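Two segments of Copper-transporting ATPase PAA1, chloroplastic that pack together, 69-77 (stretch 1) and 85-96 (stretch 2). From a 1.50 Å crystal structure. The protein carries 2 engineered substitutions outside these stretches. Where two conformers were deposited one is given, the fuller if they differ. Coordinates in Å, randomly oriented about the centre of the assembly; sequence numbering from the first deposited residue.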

ATOM      1  N   GLU A  69      -3.758 -10.731   6.563  1.00 23.50           N
ATOM      2  CA  GLU A  69      -4.816  -9.799   6.204  1.00 25.69           C
ATOM      3  C   GLU A  69      -5.953  -9.895   7.211  1.00 22.40           C
ATOM      4  O   GLU A  69      -6.236 -10.978   7.719  1.00 25.62           O
ATOM      5  CB  GLU A  69      -5.311 -10.138   4.803  1.00 29.91           C
ATOM      6  CG  GLU A  69      -6.362  -9.247   4.255  1.00 40.87           C
ATOM      7  CD  GLU A  69      -6.817  -9.712   2.888  1.00 50.59           C
ATOM      8  OE1 GLU A  69      -6.664 -10.912   2.591  1.00 64.42           O
ATOM      9  OE2 GLU A  69      -7.317  -8.871   2.111  1.00 75.73           O
ATOM     10  N   GLU A  70      -6.582  -8.767   7.510  1.00 22.05           N
ATOM     11  CA  GLU A  70      -7.842  -8.754   8.254  1.00 23.21           C
ATOM     12  C   GLU A  70      -8.856  -8.094   7.332  1.00 20.69           C
ATOM     13  O   GLU A  70      -8.722  -6.884   7.060  1.00 17.26           O
ATOM     14  CB  GLU A  70      -7.684  -7.981   9.565  1.00 23.47           C
ATOM     15  CG  GLU A  70      -6.768  -8.692  10.551  1.00 44.31           C
ATOM     16  CD  GLU A  70      -6.552  -7.947  11.867  1.00 47.11           C
ATOM     17  OE1 GLU A  70      -7.365  -7.056  12.209  1.00 30.81           O
ATOM     18  OE2 GLU A  70      -5.565  -8.276  12.569  1.00 33.71           O
ATOM     19  N   PRO A  71      -9.791  -8.831   6.752  1.00 25.56           N
ATOM     20  CA  PRO A  71     -10.665  -8.265   5.718  1.00 37.78           C
ATOM     21  C   PRO A  71     -11.380  -7.009   6.189  1.00 31.55           C
ATOM     22  O   PRO A  71     -11.888  -6.940   7.301  1.00 28.80           O
ATOM     23  CB  PRO A  71     -11.651  -9.403   5.431  1.00 50.21           C
ATOM     24  CG  PRO A  71     -11.567 -10.294   6.606  1.00 51.75           C
ATOM     25  CD  PRO A  71     -10.170 -10.223   7.068  1.00 31.28           C
ATOM     26  N   GLY A  72     -11.348  -5.976   5.359  1.00 29.22           N
ATOM     27  CA  GLY A  72     -11.987  -4.727   5.706  1.00 32.95           C
ATOM     28  C   GLY A  72     -11.102  -3.757   6.453  1.00 24.60           C
ATOM     29  O   GLY A  72     -11.471  -2.582   6.599  1.00 28.44           O
ATOM     30  N   SER A  73      -9.959  -4.213   6.954  1.00 17.47           N
ATOM     31  CA  SER A  73      -9.002  -3.365   7.636  1.00 17.02           C
ATOM     32  C   SER A  73      -7.703  -3.217   6.864  1.00 17.00           C
ATOM     33  O   SER A  73      -7.285  -2.105   6.586  1.00 17.32           O
ATOM     34  CB  SER A  73      -8.702  -3.928   9.024  1.00 23.23           C
ATOM     35  OG  SER A  73      -9.880  -3.936   9.821  1.00 24.23           O
ATOM     36  N   GLY A  74      -7.054  -4.308   6.479  1.00 15.10           N
ATOM     37  CA  GLY A  74      -5.876  -4.174   5.636  1.00 14.14           C
ATOM     38  C   GLY A  74      -5.105  -5.469   5.545  1.00 15.30           C
ATOM     39  O   GLY A  74      -5.534  -6.522   6.021  1.00 15.55           O
ATOM     40  N   ALA A  75      -3.946  -5.348   4.905  1.00 15.22           N
ATOM     41  CA  ALA A  75      -2.996  -6.429   4.737  1.00 14.20           C
ATOM     42  C   ALA A  75      -1.604  -5.949   5.093  1.00 13.95           C
ATOM     43  O   ALA A  75      -1.329  -4.746   5.157  1.00 14.03           O
ATOM     44  CB  ALA A  75      -3.003  -6.972   3.301  1.00 17.54           C
ATOM     45  N   VAL A  76      -0.719  -6.916   5.324  1.00 15.55           N
ATOM     46  CA  VAL A  76       0.675  -6.655   5.664  1.00 16.59           C
ATOM     47  C   VAL A  76       1.522  -7.812   5.153  1.00 15.19           C
ATOM     48  O   VAL A  76       1.066  -8.961   5.096  1.00 17.86           O
ATOM     49  CB  VAL A  76       0.830  -6.456   7.194  1.00 17.33           C
ATOM     50  CG1 VAL A  76       0.313  -7.639   7.946  1.00 21.41           C
ATOM     51  CG2 VAL A  76       2.297  -6.149   7.583  1.00 21.03           C
ATOM     52  N   ALA A  77       2.759  -7.512   4.762  1.00 16.70           N
ATOM     53  CA  ALA A  77       3.734  -8.542   4.442  1.00 15.76           C
ATOM     54  C   ALA A  77       5.099  -7.926   4.669  1.00 16.76           C
ATOM     55  O   ALA A  77       5.231  -6.711   4.832  1.00 20.44           O
ATOM     56  CB  ALA A  77       3.560  -9.066   3.002  1.00 19.70           C
ATOM     57  N   THR A  85       2.409  -2.205   5.132  1.00 14.03           N
ATOM     58  CA  THR A  85       0.985  -2.319   5.389  1.00 13.00           C
ATOM     59  C   THR A  85       0.221  -1.586   4.303  1.00 16.69           C
ATOM     60  O   THR A  85       0.649  -0.544   3.812  1.00 16.71           O
ATOM     61  CB  THR A  85       0.593  -1.736   6.738  1.00 15.51           C
ATOM     62  OG1 THR A  85       1.093  -0.399   6.823  1.00 17.93           O
ATOM     63  CG2 THR A  85       1.181  -2.580   7.835  1.00 21.41           C
ATOM     64  N   VAL A  86      -0.944  -2.121   3.961  1.00 15.74           N
ATOM     65  CA  VAL A  86      -1.838  -1.566   2.966  1.00 12.72           C
ATOM     66  C   VAL A  86      -3.243  -1.646   3.542  1.00 16.02           C
ATOM     67  O   VAL A  86      -3.767  -2.751   3.728  1.00 15.10           O
ATOM     68  CB  VAL A  86      -1.779  -2.321   1.645  1.00 15.00           C
ATOM     69  CG1 VAL A  86      -2.648  -1.673   0.667  1.00 17.15           C
ATOM     70  CG2 VAL A  86      -0.341  -2.413   1.122  1.00 16.63           C
ATOM     71  N   GLY A  87      -3.851  -0.506   3.841  1.00 13.16           N
ATOM     72  CA  GLY A  87      -5.192  -0.567   4.397  1.00 15.28           C
ATOM     73  C   GLY A  87      -5.693   0.744   4.930  1.00 15.71           C
ATOM     74  O   GLY A  87      -5.305   1.815   4.456  1.00 14.90           O
ATOM     75  N   THR A  88      -6.632   0.651   5.869  1.00 14.27           N
ATOM     76  CA  THR A  88      -7.177   1.857   6.453  1.00 12.64           C
ATOM     77  C   THR A  88      -6.108   2.604   7.246  1.00 14.59           C
ATOM     78  O   THR A  88      -5.083   2.052   7.647  1.00 15.59           O
ATOM     79  CB  THR A  88      -8.325   1.549   7.425  1.00 17.22           C
ATOM     80  OG1 THR A  88      -7.809   0.800   8.522  1.00 18.12           O
ATOM     81  CG2 THR A  88      -9.430   0.777   6.759  1.00 17.93           C
ATOM     82  N   LEU A  89      -6.408   3.864   7.534  1.00 16.69           N
ATOM     83  CA  LEU A  89      -5.521   4.645   8.386  1.00 17.38           C
ATOM     84  C   LEU A  89      -5.368   3.988   9.755  1.00 21.35           C
ATOM     85  O   LEU A  89      -4.258   3.920  10.298  1.00 18.31           O
ATOM     86  CB  LEU A  89      -6.061   6.059   8.511  1.00 19.39           C
ATOM     87  CG  LEU A  89      -5.226   7.028   9.354  1.00 23.34           C
ATOM     88  CD1 LEU A  89      -3.818   7.141   8.768  1.00 26.42           C
ATOM     89  CD2 LEU A  89      -5.878   8.376   9.458  1.00 32.06           C
ATOM     90  N   GLU A  90      -6.465   3.451  10.301  1.00 20.48           N
ATOM     91  CA  GLU A  90      -6.402   2.765  11.593  1.00 20.02           C
ATOM     92  C   GLU A  90      -5.476   1.570  11.527  1.00 16.31           C
ATOM     93  O   GLU A  90      -4.709   1.322  12.466  1.00 19.63           O
ATOM     94  CB  GLU A  90      -7.794   2.305  12.049  1.00 23.09           C
ATOM     95  CG  GLU A  90      -8.860   3.386  12.053  1.00 39.80           C
ATOM     96  CD  GLU A  90      -9.668   3.408  10.730  1.00 60.77           C
ATOM     97  OE1 GLU A  90      -9.251   4.113   9.775  1.00 27.66           O
ATOM     98  OE2 GLU A  90     -10.708   2.699  10.629  1.00 60.77           O
ATOM     99  N   TRP A  91      -5.536   0.814  10.423  1.00 16.29           N
ATOM    100  CA  TRP A  91      -4.708  -0.377  10.250  1.00 14.44           C
ATOM    101  C   TRP A  91      -3.230  -0.031  10.225  1.00 14.54           C
ATOM    102  O   TRP A  91      -2.413  -0.664  10.900  1.00 16.53           O
ATOM    103  CB  TRP A  91      -5.114  -1.076   8.949  1.00 16.26           C
ATOM    104  CG  TRP A  91      -4.288  -2.182   8.474  1.00 13.48           C
ATOM    105  CD1 TRP A  91      -3.372  -2.151   7.464  1.00 16.17           C
ATOM    106  CD2 TRP A  91      -4.333  -3.533   8.940  1.00 16.62           C
ATOM    107  NE1 TRP A  91      -2.833  -3.398   7.292  1.00 15.76           N
ATOM    108  CE2 TRP A  91      -3.414  -4.268   8.185  1.00 15.83           C
ATOM    109  CE3 TRP A  91      -5.062  -4.183   9.932  1.00 17.10           C
ATOM    110  CZ2 TRP A  91      -3.210  -5.636   8.373  1.00 18.43           C
ATOM    111  CZ3 TRP A  91      -4.861  -5.551  10.129  1.00 19.28           C
ATOM    112  CH2 TRP A  91      -3.935  -6.260   9.368  1.00 16.21           C
ATOM    113  N   VAL A  92      -2.857   0.988   9.465  0.53 14.49           N
ATOM    114  CA  VAL A  92      -1.444   1.287   9.352  0.53 16.50           C
ATOM    115  C   VAL A  92      -0.915   1.900  10.639  0.53 16.32           C
ATOM    116  O   VAL A  92       0.242   1.676  11.002  0.53 17.88           O
ATOM    117  CB  VAL A  92      -1.198   2.184   8.128  0.53 13.50           C
ATOM    118  CG1 VAL A  92      -1.747   1.504   6.854  0.53 14.09           C
ATOM    119  CG2 VAL A  92      -1.777   3.578   8.319  0.53 16.49           C
ATOM    120  N   LYS A  93      -1.731   2.689  11.344  1.00 15.56           N
ATOM    121  CA  LYS A  93      -1.324   3.186  12.657  1.00 15.94           C
ATOM    122  C   LYS A  93      -1.197   2.061  13.677  1.00 16.84           C
ATOM    123  O   LYS A  93      -0.332   2.106  14.564  1.00 18.65           O
ATOM    124  CB  LYS A  93      -2.343   4.192  13.167  1.00 21.53           C
ATOM    125  CG  LYS A  93      -2.403   5.537  12.483  1.00 27.94           C
ATOM    126  CD  LYS A  93      -3.546   6.347  13.135  1.00 35.82           C
ATOM    127  CE  LYS A  93      -3.548   7.809  12.779  1.00 50.26           C
ATOM    128  NZ  LYS A  93      -4.609   8.521  13.582  1.00 57.26           N
ATOM    129  N   ARG A  94      -2.093   1.078  13.609  1.00 16.97           N
ATOM    130  CA  ARG A  94      -2.037  -0.010  14.580  1.00 19.48           C
ATOM    131  C   ARG A  94      -0.744  -0.784  14.420  1.00 16.84           C
ATOM    132  O   ARG A  94      -0.183  -1.284  15.398  1.00 20.83           O
ATOM    133  CB  ARG A  94      -3.229  -0.954  14.413  1.00 20.02           C
ATOM    134  CG  ARG A  94      -3.547  -1.774  15.607  1.00 19.96           C
ATOM    135  CD  ARG A  94      -4.562  -2.821  15.157  1.00 23.22           C
ATOM    136  NE  ARG A  94      -3.927  -3.993  14.563  1.00 22.10           N
ATOM    137  CZ  ARG A  94      -4.588  -4.985  13.971  1.00 26.99           C
ATOM    138  NH1 ARG A  94      -5.907  -4.917  13.795  1.00 22.88           N
ATOM    139  NH2 ARG A  94      -3.933  -6.045  13.536  1.00 26.29           N
ATOM    140  N   HIS A  95      -0.266  -0.866  13.198  1.00 16.78           N
ATOM    141  CA  HIS A  95       0.994  -1.516  12.884  1.00 16.03           C
ATOM    142  C   HIS A  95       2.213  -0.604  13.081  1.00 17.41           C
ATOM    143  O   HIS A  95       3.325  -0.995  12.679  1.00 19.56           O
ATOM    144  CB  HIS A  95       0.933  -2.032  11.449  1.00 17.51           C
ATOM    145  CG  HIS A  95       0.076  -3.245  11.295  1.00 17.13           C
ATOM    146  ND1 HIS A  95      -1.304  -3.204  11.269  1.00 18.25           N
ATOM    147  CD2 HIS A  95       0.413  -4.549  11.224  1.00 16.64           C
ATOM    148  CE1 HIS A  95      -1.774  -4.436  11.203  1.00 17.66           C
ATOM    149  NE2 HIS A  95      -0.751  -5.270  11.161  1.00 19.96           N
ATOM    150  N   GLY A  96       2.057   0.564  13.699  1.00 16.96           N
ATOM    151  CA  GLY A  96       3.204   1.308  14.166  1.00 21.26           C
ATOM    152  C   GLY A  96       3.505   2.595  13.420  1.00 17.62           C
ATOM    153  O   GLY A  96       4.403   3.313  13.840  1.00 24.09           O
TER

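The backbone pairing sets the frame. Strands 74-77 and 85-87 run antiparallel, their axes at 170° and 4.6 Å apart at closest approach. Ala75 and Val86 form the hydrogen-bonded pair: Ala75 N donates to Val86 O and Val86 N donates to Ala75 O, each at 2.9 Å and with N-H...O angles of 165° and 166°. Gly74 with Gly87 and Val76 with Thr85 flank it as non-hydrogen-bonded pairs, and their CA atoms lie closer, at 3.9 and 4.4 Å respectively, than the 5.3 Å between the CA atoms of Ala75 and Val86. Past the glycine pair, beyond the last bridge, Thr88 N donates to Ser73 O at 2.9 Å and 169°. Two weaker CA-H...O contacts accompany these bonds, Gly87 CA to Ser73 O and Thr85 CA to Ala75 O, both 3.4 Å.

The indole of Trp91 makes the second group of contacts. Its NE1 donates to Ala75 O at 2.9 Å and 154°, so this carbonyl accepts from both the neighbouring strand and the helix. The ring lies over Gly74: Gly74 CA sits 3.5 Å from the centroid of the Trp91 five-membered ring and 7° off its normal, a CH-pi contact over the face. The absence of a side chain at Gly74 is what permits this approach, since an ideal CB there would fall 2.2 Å from Trp91 CD1 and 2.7 Å from Val86 O. Gly87 is similarly constrained, because its ideal CB would lie 2.4 Å from Ser73 O and 2.6 Å from Gly74 CA. The backbone angles of both residues independently call for glycine.

Charge pairing closes the contact near the end of the helix. Arg94 NH1 donates to Glu70 OE1 at 3.0 Å and 172°, and Arg94 NH2 to Glu70 OE2 at 2.9 Å and 169°. The two nearly linear bonds make a bidentate salt bridge, with Glu70 OE2 near the guanidinium plane. The same carboxylate also borders the indole edge, with Glu70 CD 3.4 Å from Trp91 CZ3.

Apolar packing is at ordinary van der Waals distance. Val76 CG2 meets Thr85 CG2 at 3.7 Å on the sheet face they share, while Val76 CG1 reaches Trp91 CZ2 at 4.1 Å. Val76 CG1 also lies 4.1 Å from His95 NE2, a proximity to the imidazole and no more.

Two bonds within the second stretch involve the same residues. Thr88 OG1 caps the helix by accepting from Trp91 N at 3.0 Å, and His95 ND1 donates to Trp91 O at 2.8 Å, tying the imidazole back to the helix.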